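PDB 3LSO: putative membrane anchored protein from Corynebacterium diphtheriae, which is of unknown function but is probably anchored in the membrane by a predicted transmembrane helix, with this part outside the cell. Local coordinates for residues Y41-M55 with A67-L81. Numbering follows the deposited sequence.
Sequences YKFNQKSNFSAEFEM and ALIKIKDISVSNDNL
Phe53 and Ile69 are a non-hydrogen-bonded pair of two antiparallel strands, and their side chains lie side by side, pointing the same way. Ile69 CG1 lies over one face of the Phe53 ring, 3.7 Å from its centroid and offset toward the rim. Chi1 of -57° sets CG1 beside the backbone N and over the ring; with chi2 near 158°, CD1 continues to CE2 and CZ. Ala51 and Ile71 pack on the same face of the strands. On the other face, Glu54 extends alongside Leu68, and its OE2 forms a long salt bridge with Lys70 NZ at 3.7 Å. The backbones are joined by paired bonds between Glu52 and Lys70 and between Glu54 and Leu68. Lys72 N to Ser50 O, at 3.1 Å, is the last bond before the strands part.

Beyond this point, the axes of 41-48 and 74-77 come no closer than 8.2 Å and side chains bridge them. Val76 meets the amide end of Gln45, with CB 3.6 Å from OE1. Farther along, the Asn80 amide stacks on the Phe43 ring, the planes 9° apart, with CB over the ring centre.

Phe184 meets the Phe53 ring, while Ile69 also touches Val142. Strand 25-36 pairs with 41-54, and strand 132-146 with 64-77. The two strands, paired at one end and bridged by side chains at the other, lie in the DIP2116-like N-terminal domain, whose E-set clan is consistent with an immunoglobulin-like beta-sandwich.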
loop_
_atom_site.group_PDB
_atom_site.type_symbol
_atom_site.label_atom_id
_atom_site.label_comp_id
_atom_site.label_asym_id
_atom_site.label_seq_id
_atom_site.Cartn_x
_atom_site.Cartn_y
_atom_site.Cartn_z
ATOM N N TYR B 41 -24.138 19.996 -54.996
ATOM C CA TYR B 41 -22.840 19.481 -55.430
ATOM C C TYR B 41 -22.391 18.431 -54.404
ATOM O O TYR B 41 -21.875 18.761 -53.345
ATOM C CB TYR B 41 -21.827 20.638 -55.563
ATOM C CG TYR B 41 -20.593 20.343 -56.393
ATOM C CD1 TYR B 41 -20.584 20.578 -57.772
ATOM C CD2 TYR B 41 -19.426 19.837 -55.801
ATOM C CE1 TYR B 41 -19.443 20.305 -58.541
ATOM C CE2 TYR B 41 -18.281 19.561 -56.558
ATOM C CZ TYR B 41 -18.296 19.803 -57.927
ATOM O OH TYR B 41 -17.179 19.531 -58.696
ATOM N N LYS B 42 -22.637 17.164 -54.704
ATOM C CA LYS B 42 -22.317 16.087 -53.780
ATOM C C LYS B 42 -21.247 15.212 -54.406
ATOM O O LYS B 42 -21.404 14.753 -55.536
ATOM C CB LYS B 42 -23.578 15.271 -53.443
ATOM C CG LYS B 42 -24.621 16.069 -52.661
ATOM C CD LYS B 42 -25.846 15.269 -52.221
ATOM C CE LYS B 42 -26.586 16.056 -51.131
ATOM N NZ LYS B 42 -28.023 15.706 -50.928
ATOM N N PHE B 43 -20.134 15.042 -53.710
ATOM C CA PHE B 43 -19.189 13.996 -54.057
ATOM C C PHE B 43 -18.703 13.293 -52.773
ATOM O O PHE B 43 -19.149 13.620 -51.670
ATOM C CB PHE B 43 -18.065 14.498 -54.996
ATOM C CG PHE B 43 -17.089 15.431 -54.346
ATOM C CD1 PHE B 43 -15.885 14.952 -53.837
ATOM C CD2 PHE B 43 -17.369 16.789 -54.235
ATOM C CE1 PHE B 43 -14.977 15.810 -53.208
ATOM C CE2 PHE B 43 -16.462 17.657 -53.612
ATOM C CZ PHE B 43 -15.261 17.162 -53.104
ATOM N N ASN B 44 -17.768 12.360 -52.913
ATOM C CA ASN B 44 -17.727 11.214 -52.032
ATOM C C ASN B 44 -16.386 10.497 -52.156
ATOM O O ASN B 44 -16.017 10.058 -53.250
ATOM C CB ASN B 44 -18.876 10.311 -52.509
ATOM C CG ASN B 44 -19.017 9.083 -51.714
ATOM O OD1 ASN B 44 -19.290 9.145 -50.519
ATOM N ND2 ASN B 44 -18.858 7.940 -52.361
ATOM N N GLN B 45 -15.644 10.370 -51.061
ATOM C CA GLN B 45 -14.310 9.760 -51.157
ATOM C C GLN B 45 -13.842 8.940 -49.959
ATOM O O GLN B 45 -13.775 9.445 -48.843
ATOM C CB GLN B 45 -13.260 10.827 -51.468
ATOM C CG GLN B 45 -12.034 10.272 -52.208
ATOM C CD GLN B 45 -10.813 11.172 -52.096
ATOM O OE1 GLN B 45 -10.795 12.131 -51.312
ATOM N NE2 GLN B 45 -9.777 10.858 -52.871
ATOM N N LYS B 46 -13.500 7.683 -50.221
ATOM C CA LYS B 46 -12.909 6.805 -49.218
ATOM C C LYS B 46 -11.472 7.212 -48.954
ATOM O O LYS B 46 -10.746 7.564 -49.880
ATOM C CB LYS B 46 -12.961 5.337 -49.661
ATOM C CG LYS B 46 -14.223 4.586 -49.235
ATOM C CD LYS B 46 -14.097 3.076 -49.419
ATOM C CE LYS B 46 -14.198 2.676 -50.884
ATOM N NZ LYS B 46 -15.332 3.384 -51.549
ATOM N N SER B 47 -11.072 7.142 -47.684
ATOM C CA SER B 47 -9.751 7.591 -47.242
ATOM C C SER B 47 -9.213 6.845 -45.997
ATOM O O SER B 47 -9.681 5.742 -45.666
ATOM C CB SER B 47 -9.793 9.091 -46.986
ATOM O OG SER B 47 -8.500 9.586 -46.746
ATOM N N ASN B 48 -8.227 7.454 -45.323
ATOM C CA ASN B 48 -7.566 6.892 -44.131
ATOM C C ASN B 48 -7.219 7.964 -43.098
ATOM O O ASN B 48 -6.760 9.044 -43.458
ATOM C CB ASN B 48 -6.294 6.124 -44.525
ATOM C CG ASN B 48 -6.559 4.645 -44.774
ATOM O OD1 ASN B 48 -6.491 4.163 -45.912
ATOM N ND2 ASN B 48 -6.876 3.918 -43.705
ATOM N N PHE B 49 -7.418 7.645 -41.818
ATOM C CA PHE B 49 -7.248 8.595 -40.711
ATOM C C PHE B 49 -6.336 8.026 -39.645
ATOM O O PHE B 49 -6.739 7.144 -38.887
ATOM C CB PHE B 49 -8.603 8.903 -40.090
ATOM C CG PHE B 49 -8.537 9.765 -38.860
ATOM C CD1 PHE B 49 -8.415 11.153 -38.967
ATOM C CD2 PHE B 49 -8.639 9.201 -37.590
ATOM C CE1 PHE B 49 -8.371 11.974 -37.818
ATOM C CE2 PHE B 49 -8.602 10.020 -36.431
ATOM C CZ PHE B 49 -8.463 11.405 -36.552
ATOM N N SER B 50 -5.118 8.555 -39.570
ATOM C CA SER B 50 -4.098 8.029 -38.656
ATOM C C SER B 50 -3.779 8.972 -37.483
ATOM O O SER B 50 -3.448 10.142 -37.686
ATOM C CB SER B 50 -2.827 7.667 -39.433
ATOM O OG SER B 50 -2.358 8.761 -40.194
ATOM N N ALA B 51 -3.880 8.450 -36.259
ATOM C CA ALA B 51 -3.584 9.223 -35.057
ATOM C C ALA B 51 -2.921 8.392 -33.956
ATOM O O ALA B 51 -3.177 7.193 -33.815
ATOM C CB ALA B 51 -4.840 9.880 -34.536
ATOM N N GLU B 52 -2.061 9.050 -33.181
ATOM C CA GLU B 52 -1.362 8.427 -32.062
ATOM C C GLU B 52 -1.728 9.140 -30.758
ATOM O O GLU B 52 -1.492 10.341 -30.594
ATOM C CB GLU B 52 0.150 8.450 -32.303
ATOM C CG GLU B 52 0.986 8.160 -31.069
ATOM C CD GLU B 52 2.451 7.902 -31.382
ATOM O OE1 GLU B 52 2.935 8.327 -32.459
ATOM O OE2 GLU B 52 3.122 7.263 -30.535
ATOM N N PHE B 53 -2.322 8.386 -29.843
ATOM C CA PHE B 53 -2.737 8.914 -28.551
ATOM C C PHE B 53 -1.696 8.582 -27.473
ATOM O O PHE B 53 -1.786 7.547 -26.809
ATOM C CB PHE B 53 -4.097 8.323 -28.175
ATOM C CG PHE B 53 -5.274 9.133 -28.641
ATOM C CD1 PHE B 53 -5.621 9.187 -29.980
ATOM C CD2 PHE B 53 -6.064 9.825 -27.724
ATOM C CE1 PHE B 53 -6.726 9.930 -30.388
ATOM C CE2 PHE B 53 -7.172 10.573 -28.133
ATOM C CZ PHE B 53 -7.499 10.627 -29.454
ATOM N N GLU B 54 -0.710 9.458 -27.307
ATOM C CA GLU B 54 0.345 9.236 -26.326
ATOM C C GLU B 54 -0.152 9.596 -24.926
ATOM O O GLU B 54 -0.242 10.764 -24.555
ATOM C CB GLU B 54 1.612 10.012 -26.701
ATOM C CG GLU B 54 2.165 9.671 -28.096
ATOM C CD GLU B 54 3.378 10.518 -28.510
ATOM O OE1 GLU B 54 3.827 11.381 -27.721
ATOM O OE2 GLU B 54 3.889 10.316 -29.635
HETATM N N MSE B 55 -0.493 8.565 -24.162
HETATM C CA MSE B 55 -1.060 8.723 -22.831
HETATM C C MSE B 55 -0.315 7.877 -21.819
HETATM O O MSE B 55 0.290 6.865 -22.193
HETATM C CB MSE B 55 -2.518 8.296 -22.835
HETATM C CG MSE B 55 -3.478 9.444 -22.858
HETATM SE SE MSE B 55 -5.280 8.775 -23.037
HETATM C CE MSE B 55 -5.136 8.230 -24.883
ATOM N N ALA B 67 -3.287 14.080 -22.489
ATOM C CA ALA B 67 -3.278 13.233 -23.684
ATOM C C ALA B 67 -2.675 14.009 -24.856
ATOM O O ALA B 67 -3.185 15.063 -25.239
ATOM C CB ALA B 67 -4.674 12.770 -24.011
ATOM N N LEU B 68 -1.568 13.504 -25.395
ATOM C CA LEU B 68 -0.953 14.103 -26.581
ATOM C C LEU B 68 -1.393 13.367 -27.870
ATOM O O LEU B 68 -1.097 12.181 -28.069
ATOM C CB LEU B 68 0.587 14.186 -26.447
ATOM C CG LEU B 68 1.407 14.852 -27.579
ATOM C CD1 LEU B 68 1.111 16.362 -27.751
ATOM C CD2 LEU B 68 2.926 14.615 -27.440
ATOM N N ILE B 69 -2.120 14.076 -28.727
ATOM C CA ILE B 69 -2.585 13.509 -29.982
ATOM C C ILE B 69 -1.753 14.019 -31.155
ATOM O O ILE B 69 -1.769 15.210 -31.474
ATOM C CB ILE B 69 -4.068 13.831 -30.233
ATOM C CG1 ILE B 69 -4.936 13.315 -29.072
ATOM C CG2 ILE B 69 -4.508 13.243 -31.566
ATOM C CD1 ILE B 69 -6.290 14.002 -28.937
ATOM N N LYS B 70 -1.018 13.109 -31.779
ATOM C CA LYS B 70 -0.305 13.406 -33.008
ATOM C C LYS B 70 -1.146 12.912 -34.193
ATOM O O LYS B 70 -1.344 11.715 -34.378
ATOM C CB LYS B 70 1.095 12.772 -32.993
ATOM C CG LYS B 70 2.026 13.338 -31.919
ATOM C CD LYS B 70 3.475 12.879 -32.101
ATOM C CE LYS B 70 4.385 13.455 -31.014
ATOM N NZ LYS B 70 5.808 13.073 -31.205
ATOM N N ILE B 71 -1.674 13.844 -34.976
ATOM C CA ILE B 71 -2.455 13.486 -36.157
ATOM C C ILE B 71 -1.629 13.638 -37.435
ATOM O O ILE B 71 -1.183 14.739 -37.791
ATOM C CB ILE B 71 -3.762 14.284 -36.262
ATOM C CG1 ILE B 71 -4.675 13.952 -35.083
ATOM C CG2 ILE B 71 -4.481 13.951 -37.559
ATOM C CD1 ILE B 71 -5.915 14.832 -34.976
ATOM N N LYS B 72 -1.440 12.510 -38.110
ATOM C CA LYS B 72 -0.665 12.446 -39.334
ATOM C C LYS B 72 -1.438 13.112 -40.479
ATOM O O LYS B 72 -2.650 12.887 -40.650
ATOM C CB LYS B 72 -0.340 10.983 -39.651
ATOM C CG LYS B 72 0.853 10.755 -40.574
ATOM C CD LYS B 72 2.172 10.614 -39.818
ATOM C CE LYS B 72 3.251 10.152 -40.777
ATOM N NZ LYS B 72 4.538 10.796 -40.468
ATOM N N ASP B 73 -0.734 13.949 -41.242
ATOM C CA ASP B 73 -1.307 14.642 -42.392
ATOM C C ASP B 73 -2.151 13.679 -43.203
ATOM O O ASP B 73 -1.816 12.500 -43.325
ATOM C CB ASP B 73 -0.205 15.173 -43.317
ATOM C CG ASP B 73 0.806 16.049 -42.602
ATOM O OD1 ASP B 73 1.256 15.685 -41.493
ATOM O OD2 ASP B 73 1.169 17.099 -43.180
ATOM N N ILE B 74 -3.246 14.176 -43.760
ATOM C CA ILE B 74 -3.986 13.387 -44.739
ATOM C C ILE B 74 -4.091 14.116 -46.079
ATOM O O ILE B 74 -4.648 15.215 -46.160
ATOM C CB ILE B 74 -5.331 12.862 -44.192
ATOM C CG1 ILE B 74 -6.253 13.998 -43.755
ATOM C CG2 ILE B 74 -5.072 11.919 -43.012
ATOM C CD1 ILE B 74 -7.658 13.516 -43.313
ATOM N N SER B 75 -3.500 13.503 -47.104
ATOM C CA SER B 75 -3.361 14.100 -48.433
ATOM C C SER B 75 -4.218 13.358 -49.445
ATOM O O SER B 75 -4.075 12.145 -49.622
ATOM C CB SER B 75 -1.890 14.078 -48.875
ATOM O OG SER B 75 -1.752 14.535 -50.212
ATOM N N VAL B 76 -5.110 14.094 -50.108
ATOM C CA VAL B 76 -6.016 13.504 -51.116
ATOM C C VAL B 76 -6.067 14.238 -52.473
ATOM O O VAL B 76 -6.393 15.428 -52.542
ATOM C CB VAL B 76 -7.456 13.286 -50.552
ATOM C CG1 VAL B 76 -7.439 12.193 -49.479
ATOM C CG2 VAL B 76 -8.054 14.591 -50.014
ATOM N N SER B 77 -5.733 13.523 -53.544
ATOM C CA SER B 77 -5.928 14.048 -54.889
ATOM C C SER B 77 -7.343 13.732 -55.349
ATOM O O SER B 77 -7.752 12.573 -55.358
ATOM C CB SER B 77 -4.903 13.464 -55.862
ATOM O OG SER B 77 -3.675 14.169 -55.791
ATOM N N ASN B 78 -8.093 14.767 -55.708
ATOM C CA ASN B 78 -9.445 14.598 -56.223
ATOM C C ASN B 78 -9.748 15.618 -57.320
ATOM O O ASN B 78 -9.522 16.805 -57.143
ATOM C CB ASN B 78 -10.456 14.697 -55.081
ATOM C CG ASN B 78 -11.820 14.140 -55.439
ATOM O OD1 ASN B 78 -11.946 13.131 -56.092
ATOM N ND2 ASN B 78 -12.847 14.792 -54.974
ATOM N N ASP B 79 -10.240 15.138 -58.460
ATOM C CA ASP B 79 -10.582 15.994 -59.592
ATOM C C ASP B 79 -11.685 16.993 -59.251
ATOM O O ASP B 79 -11.804 18.038 -59.892
ATOM C CB ASP B 79 -11.011 15.147 -60.795
ATOM C CG ASP B 79 -9.892 14.934 -61.808
ATOM O OD1 ASP B 79 -8.720 15.234 -61.503
ATOM O OD2 ASP B 79 -10.194 14.461 -62.926
ATOM N N ASN B 80 -12.486 16.669 -58.241
ATOM C CA ASN B 80 -13.534 17.556 -57.759
ATOM C C ASN B 80 -13.031 18.843 -57.114
ATOM O O ASN B 80 -13.828 19.684 -56.697
ATOM C CB ASN B 80 -14.418 16.811 -56.774
ATOM C CG ASN B 80 -15.533 16.087 -57.451
ATOM O OD1 ASN B 80 -16.454 16.714 -57.971
ATOM N ND2 ASN B 80 -15.467 14.760 -57.461
ATOM N N LEU B 81 -11.709 18.986 -57.044
ATOM C CA LEU B 81 -11.055 20.170 -56.475
ATOM C C LEU B 81 -10.312 21.025 -57.528
ATOM O O LEU B 81 -9.772 22.088 -57.212
ATOM C CB LEU B 81 -10.093 19.759 -55.348
ATOM C CG LEU B 81 -10.548 18.678 -54.354
ATOM C CD1 LEU B 81 -9.337 17.994 -53.708
ATOM C CD2 LEU B 81 -11.517 19.209 -53.291
#